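Local coordinates for UPF0311 protein CA_C3321 (Clostridium acetobutylicum ATCC 824, PDB 3G7G) that is of unknown function but belongs to the UPF0311 (DUF3237) family and folds as an antiparallel beta barrel in the AOC-barrel clan, at residues A[9-14]-A[153-158]. Residues are numbered along the deposited sequence; the frame is centred on the assembly and turned at random.
Sequences MNYEEV and KFYKIS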
loop_
_atom_site.group_PDB
_atom_site.type_symbol
_atom_site.label_atom_id
_atom_site.label_comp_id
_atom_site.label_asym_id
_atom_site.label_seq_id
_atom_site.Cartn_x
_atom_site.Cartn_y
_atom_site.Cartn_z
ATOM N N MET A 9 3.615 -19.834 18.014
ATOM C CA MET A 9 4.326 -18.689 17.503
ATOM C C MET A 9 5.513 -18.346 18.402
ATOM O O MET A 9 5.350 -18.016 19.589
ATOM C CB MET A 9 3.403 -17.487 17.400
ATOM C CG MET A 9 4.123 -16.239 16.923
ATOM S SD MET A 9 2.941 -15.063 16.367
ATOM C CE MET A 9 2.544 -15.869 14.855
ATOM N N ASN A 10 6.701 -18.413 17.808
ATOM C CA ASN A 10 7.924 -17.994 18.453
ATOM C C ASN A 10 8.416 -16.684 17.850
ATOM O O ASN A 10 8.050 -16.314 16.723
ATOM C CB ASN A 10 8.952 -19.106 18.329
ATOM C CG ASN A 10 8.428 -20.428 18.882
ATOM O OD1 ASN A 10 8.134 -20.545 20.077
ATOM N ND2 ASN A 10 8.274 -21.415 18.014
ATOM N N TYR A 11 9.205 -15.970 18.641
ATOM C CA TYR A 11 9.672 -14.639 18.291
ATOM C C TYR A 11 10.906 -14.280 19.115
ATOM O O TYR A 11 11.181 -14.898 20.136
ATOM C CB TYR A 11 8.563 -13.590 18.510
ATOM C CG TYR A 11 8.092 -13.488 19.940
ATOM C CD1 TYR A 11 8.796 -12.742 20.872
ATOM C CD2 TYR A 11 6.955 -14.166 20.370
ATOM C CE1 TYR A 11 8.379 -12.660 22.199
ATOM C CE2 TYR A 11 6.530 -14.093 21.692
ATOM C CZ TYR A 11 7.247 -13.340 22.604
ATOM O OH TYR A 11 6.810 -13.251 23.916
ATOM N N GLU A 12 11.619 -13.266 18.650
ATOM C CA GLU A 12 12.869 -12.804 19.229
ATOM C C GLU A 12 12.763 -11.295 19.339
ATOM O O GLU A 12 12.459 -10.654 18.331
ATOM C CB GLU A 12 14.013 -13.081 18.244
ATOM C CG GLU A 12 14.969 -14.174 18.597
ATOM C CD GLU A 12 16.329 -13.992 17.899
ATOM O OE1 GLU A 12 16.361 -13.416 16.773
ATOM O OE2 GLU A 12 17.364 -14.424 18.494
ATOM N N GLU A 13 13.025 -10.720 20.511
ATOM C CA GLU A 13 13.237 -9.271 20.587
ATOM C C GLU A 13 14.531 -8.938 19.857
ATOM O O GLU A 13 15.552 -9.538 20.123
ATOM C CB GLU A 13 13.302 -8.733 22.027
ATOM C CG GLU A 13 13.063 -7.187 22.067
ATOM C CD GLU A 13 13.193 -6.564 23.461
ATOM O OE1 GLU A 13 12.691 -7.166 24.446
ATOM O OE2 GLU A 13 13.777 -5.446 23.561
ATOM N N VAL A 14 14.491 -7.987 18.939
ATOM C CA VAL A 14 15.669 -7.678 18.150
ATOM C C VAL A 14 16.341 -6.388 18.599
ATOM O O VAL A 14 17.558 -6.345 18.698
ATOM C CB VAL A 14 15.394 -7.705 16.623
ATOM C CG1 VAL A 14 15.094 -9.137 16.191
ATOM C CG2 VAL A 14 14.286 -6.787 16.235
ATOM N N LYS A 153 9.548 -1.575 20.952
ATOM C CA LYS A 153 10.267 -2.840 21.044
ATOM C C LYS A 153 9.933 -3.686 19.822
ATOM O O LYS A 153 8.759 -3.919 19.536
ATOM C CB LYS A 153 9.882 -3.595 22.314
ATOM C CG LYS A 153 10.658 -3.144 23.523
ATOM C CD LYS A 153 9.915 -3.393 24.862
ATOM C CE LYS A 153 10.928 -3.441 26.025
ATOM N NZ LYS A 153 10.378 -3.086 27.377
ATOM N N PHE A 154 10.963 -4.139 19.112
ATOM C CA PHE A 154 10.795 -4.778 17.824
ATOM C C PHE A 154 11.000 -6.276 17.996
ATOM O O PHE A 154 11.950 -6.704 18.650
ATOM C CB PHE A 154 11.790 -4.228 16.814
ATOM C CG PHE A 154 11.434 -2.882 16.273
ATOM C CD1 PHE A 154 10.834 -2.761 15.031
ATOM C CD2 PHE A 154 11.724 -1.736 16.986
ATOM C CE1 PHE A 154 10.500 -1.489 14.521
ATOM C CE2 PHE A 154 11.421 -0.497 16.492
ATOM C CZ PHE A 154 10.802 -0.368 15.252
ATOM N N TYR A 155 10.094 -7.069 17.414
ATOM C CA TYR A 155 10.145 -8.526 17.539
ATOM C C TYR A 155 10.158 -9.197 16.182
ATOM O O TYR A 155 9.334 -8.913 15.322
ATOM C CB TYR A 155 8.959 -9.028 18.333
ATOM C CG TYR A 155 8.932 -8.562 19.765
ATOM C CD1 TYR A 155 9.560 -9.286 20.760
ATOM C CD2 TYR A 155 8.272 -7.410 20.113
ATOM C CE1 TYR A 155 9.522 -8.862 22.086
ATOM C CE2 TYR A 155 8.227 -6.978 21.402
ATOM C CZ TYR A 155 8.837 -7.705 22.388
ATOM O OH TYR A 155 8.777 -7.242 23.676
ATOM N N LYS A 156 11.120 -10.080 15.981
ATOM C CA LYS A 156 11.173 -10.870 14.779
ATOM C C LYS A 156 10.323 -12.102 15.000
ATOM O O LYS A 156 10.485 -12.789 15.994
ATOM C CB LYS A 156 12.621 -11.254 14.507
ATOM C CG LYS A 156 12.867 -11.935 13.205
ATOM C CD LYS A 156 14.059 -12.899 13.354
ATOM C CE LYS A 156 13.576 -14.201 14.040
ATOM N NZ LYS A 156 14.679 -15.130 14.421
ATOM N N ILE A 157 9.404 -12.379 14.084
ATOM C CA ILE A 157 8.589 -13.591 14.156
ATOM C C ILE A 157 9.407 -14.702 13.516
ATOM O O ILE A 157 9.856 -14.592 12.362
ATOM C CB ILE A 157 7.216 -13.421 13.444
ATOM C CG1 ILE A 157 6.405 -12.283 14.091
ATOM C CG2 ILE A 157 6.426 -14.741 13.355
ATOM C CD1 ILE A 157 6.084 -12.458 15.537
ATOM N N SER A 158 9.598 -15.761 14.301
ATOM C CA SER A 158 10.312 -16.943 13.868
ATOM C C SER A 158 9.350 -17.913 13.188
ATOM O O SER A 158 9.796 -18.695 12.331
ATOM C CB SER A 158 10.973 -17.645 15.063
ATOM O OG SER A 158 11.528 -16.703 15.970
#
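Glu-12 and Lys-156 face each other as a hydrogen-bonded antiparallel pair. Two backbone bonds join them, Glu-12 N to Lys-156 O at 2.9 Å and Lys-156 N to Glu-12 O at 2.8 Å. Beyond this pair, Val-14 N bonds to Phe-154 O in a nearly straight line. At the other end Ser-158 N bonds to Asn-10 O.

The side chain of Lys-156 can be followed outward. Its CB packs on Val-14 CG1 at 3.7 Å. CG stands anti to the backbone N (chi1 -173°), and a bend at chi3 (79°) places CE near the Glu-12 carboxylate, where Lys-156 CE lies 4.0 Å from Glu-12 OE1. CD also passes near that oxygen. Lys-156 NZ forms a salt bridge with Glu-12 OE1, weak as a hydrogen bond at 3.4 Å. The two side chains run side by side and point the same way, and Trp-133 packs against Lys-156.

On the other face of the sheet, Tyr-11 and Tyr-155 also lie side by side. CD1 of Tyr-11 touches CD1 of Tyr-155 at 3.5 Å, with the ring planes nearly perpendicular (89°). Tyr-155 CE1 meets Glu-13 CB at 3.8 Å, and the same ring touches both Tyr-11 and Glu-13. Ile-157 CD1 rests near Tyr-11 CB and Met-9 SD. Met-9 of a second subunit packs on Tyr-11, Tyr-155 and Ile-157, and Tyr-117 of that subunit bonds to Ile-157 O.

The last strand, 150-157, also pairs with strand 139-144. Its pairing with the start of strand 11-30 joins the two ends of the chain. This antiparallel first-to-last closure is characteristic of an eight-stranded up-and-down beta barrel, consistent with the AOC-barrel clan.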